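Protein scribble homolog (Homo sapiens, PDB 6EEY) is a cell-polarity scaffold whose fourth PDZ domain, the fragment here, probably binds C-terminal peptide ligands such as the tail of the alpha1D-adrenergic receptor. Local coordinates at residues L61-V66 and Q81-V86. The protein carries 1 engineered substitution. Residues are numbered along the deposited sequence; the frame is centred on the assembly and turned at random.
Sequences LRLLEV and QLLRSV
Val66, at the end of strand 62-66, divides its two methyls between consecutive leucines in the last turn of helix 76-83. CG1, placed anti to the backbone N (chi1 176°), lies 3.8 Å from Leu82 CB and also rests on the backbone of that residue, 3.5 Å from Leu82 O. The other branch, CG2, meets Leu83 CD2 at 3.8 Å, and the two side chains cross at about a right angle. Leu83 does not leave its backbone straight at the strand; it is the end of the side chain that bends inward and brings CD2 close. The same methyl is the nearest point for Leu63, whose CD2 approaches Leu83 CD2 at a looser 4.3 Å, methyl against methyl.

The carbonyl over which Val66 CG1 packs is gripped twice. Leu82 O accepts from Ser85 N at 3.1 Å and from Ser85 OG at 2.7 Å, both donors arriving from one face of the carbonyl plane. The hydroxyl stands 23° off that plane. This pair of hydrogen bonds from Ser85 turns the chain back on the helix end, while Ser85 O is held in turn by Lys11.

Farther out, Val66 and Leu63 also lean on strand 89-94, through Leu90 and through Val92 and Val94 respectively. Leu83 also touches Ile19 and Ile21 of strand 19-23, and Leu63 shares Ile21 with it. On the strand, Leu64 and Glu65 both face Leu93 in a classic beta bulge, whose extra residue lets Leu63 and Val66, three positions apart, both point toward the helix. Leu63 and Val66 of the strand and Leu83 of the helix thus form part of the buried interior between helix 76-83 and the curled antiparallel sheet, an arrangement characteristic of the PDZ fold, in which peptide ligands generally bind between this helix and strand 19-23.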
ATOM      1  N   LEU A  61       4.417  -7.365   2.409  1.00  3.88           N
ATOM      2  CA  LEU A  61       3.833  -7.435   1.085  1.00  4.25           C
ATOM      3  C   LEU A  61       4.234  -6.225   0.259  1.00  4.51           C
ATOM      4  O   LEU A  61       4.306  -5.097   0.757  1.00  4.97           O
ATOM      5  CB  LEU A  61       2.312  -7.481   1.155  1.00  4.63           C
ATOM      6  CG  LEU A  61       1.740  -8.740   1.788  1.00  6.48           C
ATOM      7  CD1 LEU A  61       0.239  -8.664   1.794  1.00  6.55           C
ATOM      8  CD2 LEU A  61       2.195 -10.000   1.090  1.00 12.37           C
ATOM      9  N   ARG A  62       4.503  -6.472  -1.013  1.00  4.28           N
ATOM     10  CA  ARG A  62       4.705  -5.426  -2.000  1.00  4.74           C
ATOM     11  C   ARG A  62       3.346  -4.894  -2.422  1.00  4.61           C
ATOM     12  O   ARG A  62       2.438  -5.673  -2.725  1.00  5.53           O
ATOM     13  CB  ARG A  62       5.434  -6.046  -3.194  1.00  6.53           C
ATOM     14  CG  ARG A  62       5.583  -5.189  -4.441  1.00  8.99           C
ATOM     15  CD  ARG A  62       6.752  -4.282  -4.309  1.00 10.92           C
ATOM     16  NE  ARG A  62       6.987  -3.485  -5.510  1.00  7.76           N
ATOM     17  CZ  ARG A  62       7.874  -3.753  -6.464  1.00  7.28           C
ATOM     18  NH1 ARG A  62       8.633  -4.841  -6.417  1.00  8.11           N
ATOM     19  NH2 ARG A  62       8.004  -2.903  -7.470  1.00  7.22           N
ATOM     20  N   LEU A  63       3.187  -3.579  -2.409  1.00  3.93           N
ATOM     21  CA  LEU A  63       1.933  -2.926  -2.747  1.00  4.21           C
ATOM     22  C   LEU A  63       2.132  -2.202  -4.069  1.00  3.64           C
ATOM     23  O   LEU A  63       2.912  -1.244  -4.143  1.00  4.14           O
ATOM     24  CB  LEU A  63       1.589  -1.949  -1.639  1.00  5.56           C
ATOM     25  CG  LEU A  63       0.301  -1.187  -1.835  1.00  4.43           C
ATOM     26  CD1 LEU A  63      -0.906  -2.097  -1.915  1.00  5.50           C
ATOM     27  CD2 LEU A  63       0.128  -0.204  -0.689  1.00  6.65           C
ATOM     28  N   LEU A  64       1.455  -2.672  -5.115  1.00  3.15           N
ATOM     29  CA  LEU A  64       1.623  -2.142  -6.460  1.00  3.62           C
ATOM     30  C   LEU A  64       0.581  -1.106  -6.842  1.00  3.55           C
ATOM     31  O   LEU A  64       0.898  -0.165  -7.582  1.00  4.16           O
ATOM     32  CB  LEU A  64       1.577  -3.263  -7.493  1.00  4.47           C
ATOM     33  CG  LEU A  64       2.733  -4.258  -7.439  1.00  5.27           C
ATOM     34  CD1 LEU A  64       2.481  -5.436  -8.345  1.00 11.96           C
ATOM     35  CD2 LEU A  64       4.043  -3.595  -7.833  1.00  8.64           C
ATOM     36  N   GLU A  65      -0.650  -1.261  -6.378  1.00  3.17           N
ATOM     37  CA  GLU A  65      -1.727  -0.370  -6.744  1.00  4.19           C
ATOM     38  C   GLU A  65      -2.670  -0.257  -5.566  1.00  3.32           C
ATOM     39  O   GLU A  65      -2.821  -1.198  -4.781  1.00  3.37           O
ATOM     40  CB  GLU A  65      -2.565  -0.873  -7.923  1.00  3.76           C
ATOM     41  CG  GLU A  65      -1.781  -1.056  -9.187  1.00  4.73           C
ATOM     42  CD  GLU A  65      -2.626  -1.439 -10.389  1.00  5.20           C
ATOM     43  OE1 GLU A  65      -2.070  -1.426 -11.504  1.00  6.99           O
ATOM     44  OE2 GLU A  65      -3.820  -1.740 -10.244  1.00  5.84           O
ATOM     45  N   VAL A  66      -3.326   0.885  -5.483  1.00  2.90           N
ATOM     46  CA  VAL A  66      -4.426   1.111  -4.556  1.00  3.91           C
ATOM     47  C   VAL A  66      -5.564   1.656  -5.393  1.00  3.72           C
ATOM     48  O   VAL A  66      -5.371   2.605  -6.154  1.00  4.98           O
ATOM     49  CB  VAL A  66      -4.033   2.119  -3.464  1.00  4.04           C
ATOM     50  CG1 VAL A  66      -5.203   2.427  -2.545  1.00  5.43           C
ATOM     51  CG2 VAL A  66      -2.885   1.586  -2.638  1.00  6.29           C
ATOM     52  N   GLN A  81      -2.431   8.966   0.962  1.00  6.19           N
ATOM     53  CA  GLN A  81      -3.734   9.517   0.635  1.00  6.59           C
ATOM     54  C   GLN A  81      -4.596   8.516  -0.121  1.00  5.52           C
ATOM     55  O   GLN A  81      -5.799   8.420   0.136  1.00  6.18           O
ATOM     56  CB  GLN A  81      -3.573  10.808  -0.159  1.00  7.99           C
ATOM     57  CG  GLN A  81      -4.905  11.392  -0.611  1.00 12.39           C
ATOM     58  CD  GLN A  81      -5.856  11.652   0.544  1.00 18.43           C
ATOM     59  OE1 GLN A  81      -5.526  12.385   1.476  1.00 18.65           O
ATOM     60  NE2 GLN A  81      -7.044  11.040   0.494  1.00 18.60           N
ATOM     61  N   LEU A  82      -4.019   7.767  -1.056  1.00  5.13           N
ATOM     62  CA  LEU A  82      -4.792   6.727  -1.725  1.00  4.64           C
ATOM     63  C   LEU A  82      -5.309   5.717  -0.716  1.00  4.00           C
ATOM     64  O   LEU A  82      -6.438   5.245  -0.831  1.00  4.50           O
ATOM     65  CB  LEU A  82      -3.971   6.047  -2.813  1.00  5.40           C
ATOM     66  CG  LEU A  82      -3.896   6.818  -4.126  1.00  5.88           C
ATOM     67  CD1 LEU A  82      -2.804   6.246  -4.995  1.00  8.13           C
ATOM     68  CD2 LEU A  82      -5.228   6.779  -4.858  1.00 12.18           C
ATOM     69  N   LEU A  83      -4.492   5.372   0.275  1.00  4.08           N
ATOM     70  CA  LEU A  83      -4.901   4.409   1.296  1.00  3.57           C
ATOM     71  C   LEU A  83      -5.969   4.967   2.219  1.00  4.34           C
ATOM     72  O   LEU A  83      -6.553   4.192   2.985  1.00  5.17           O
ATOM     73  CB  LEU A  83      -3.683   3.944   2.081  1.00  5.21           C
ATOM     74  CG  LEU A  83      -2.712   3.067   1.292  1.00  5.65           C
ATOM     75  CD1 LEU A  83      -1.366   2.980   1.980  1.00  6.25           C
ATOM     76  CD2 LEU A  83      -3.305   1.683   1.092  1.00  6.09           C
ATOM     77  N   ARG A  84      -6.248   6.269   2.146  1.00  4.49           N
ATOM     78  CA  ARG A  84      -7.291   6.927   2.922  1.00  5.38           C
ATOM     79  C   ARG A  84      -8.484   7.317   2.063  1.00  5.92           C
ATOM     80  O   ARG A  84      -9.349   8.066   2.516  1.00  6.67           O
ATOM     81  CB  ARG A  84      -6.725   8.141   3.654  1.00  7.27           C
ATOM     82  CG  ARG A  84      -5.679   7.722   4.672  1.00 11.23           C
ATOM     83  CD  ARG A  84      -4.812   8.876   5.133  1.00  9.79           C
ATOM     84  NE  ARG A  84      -5.562   9.918   5.829  1.00 18.45           N
ATOM     85  CZ  ARG A  84      -5.714   9.993   7.152  1.00 18.62           C
ATOM     86  NH1 ARG A  84      -6.406  10.999   7.675  1.00 19.36           N
ATOM     87  NH2 ARG A  84      -5.189   9.073   7.949  1.00 18.53           N
ATOM     88  N   SER A  85      -8.580   6.784   0.864  1.00  4.33           N
ATOM     89  CA  SER A  85      -9.678   7.099  -0.028  1.00  5.36           C
ATOM     90  C   SER A  85     -10.997   6.753   0.640  1.00  5.65           C
ATOM     91  O   SER A  85     -11.123   5.747   1.339  1.00  5.72           O
ATOM     92  CB  SER A  85      -9.571   6.281  -1.316  1.00  5.95           C
ATOM     93  OG  SER A  85      -8.401   6.588  -2.051  1.00  6.37           O
ATOM     94  N   VAL A  86     -12.007   7.567   0.378  1.00  5.28           N
ATOM     95  CA  VAL A  86     -13.311   7.270   0.924  1.00  5.89           C
ATOM     96  C   VAL A  86     -13.881   6.031   0.241  1.00  5.82           C
ATOM     97  O   VAL A  86     -13.447   5.603  -0.838  1.00  5.82           O
ATOM     98  CB  VAL A  86     -14.285   8.458   0.848  1.00 11.54           C
ATOM     99  CG1 VAL A  86     -13.700   9.675   1.549  1.00 12.00           C
ATOM    100  CG2 VAL A  86     -14.621   8.766  -0.574  1.00 11.39           C
TER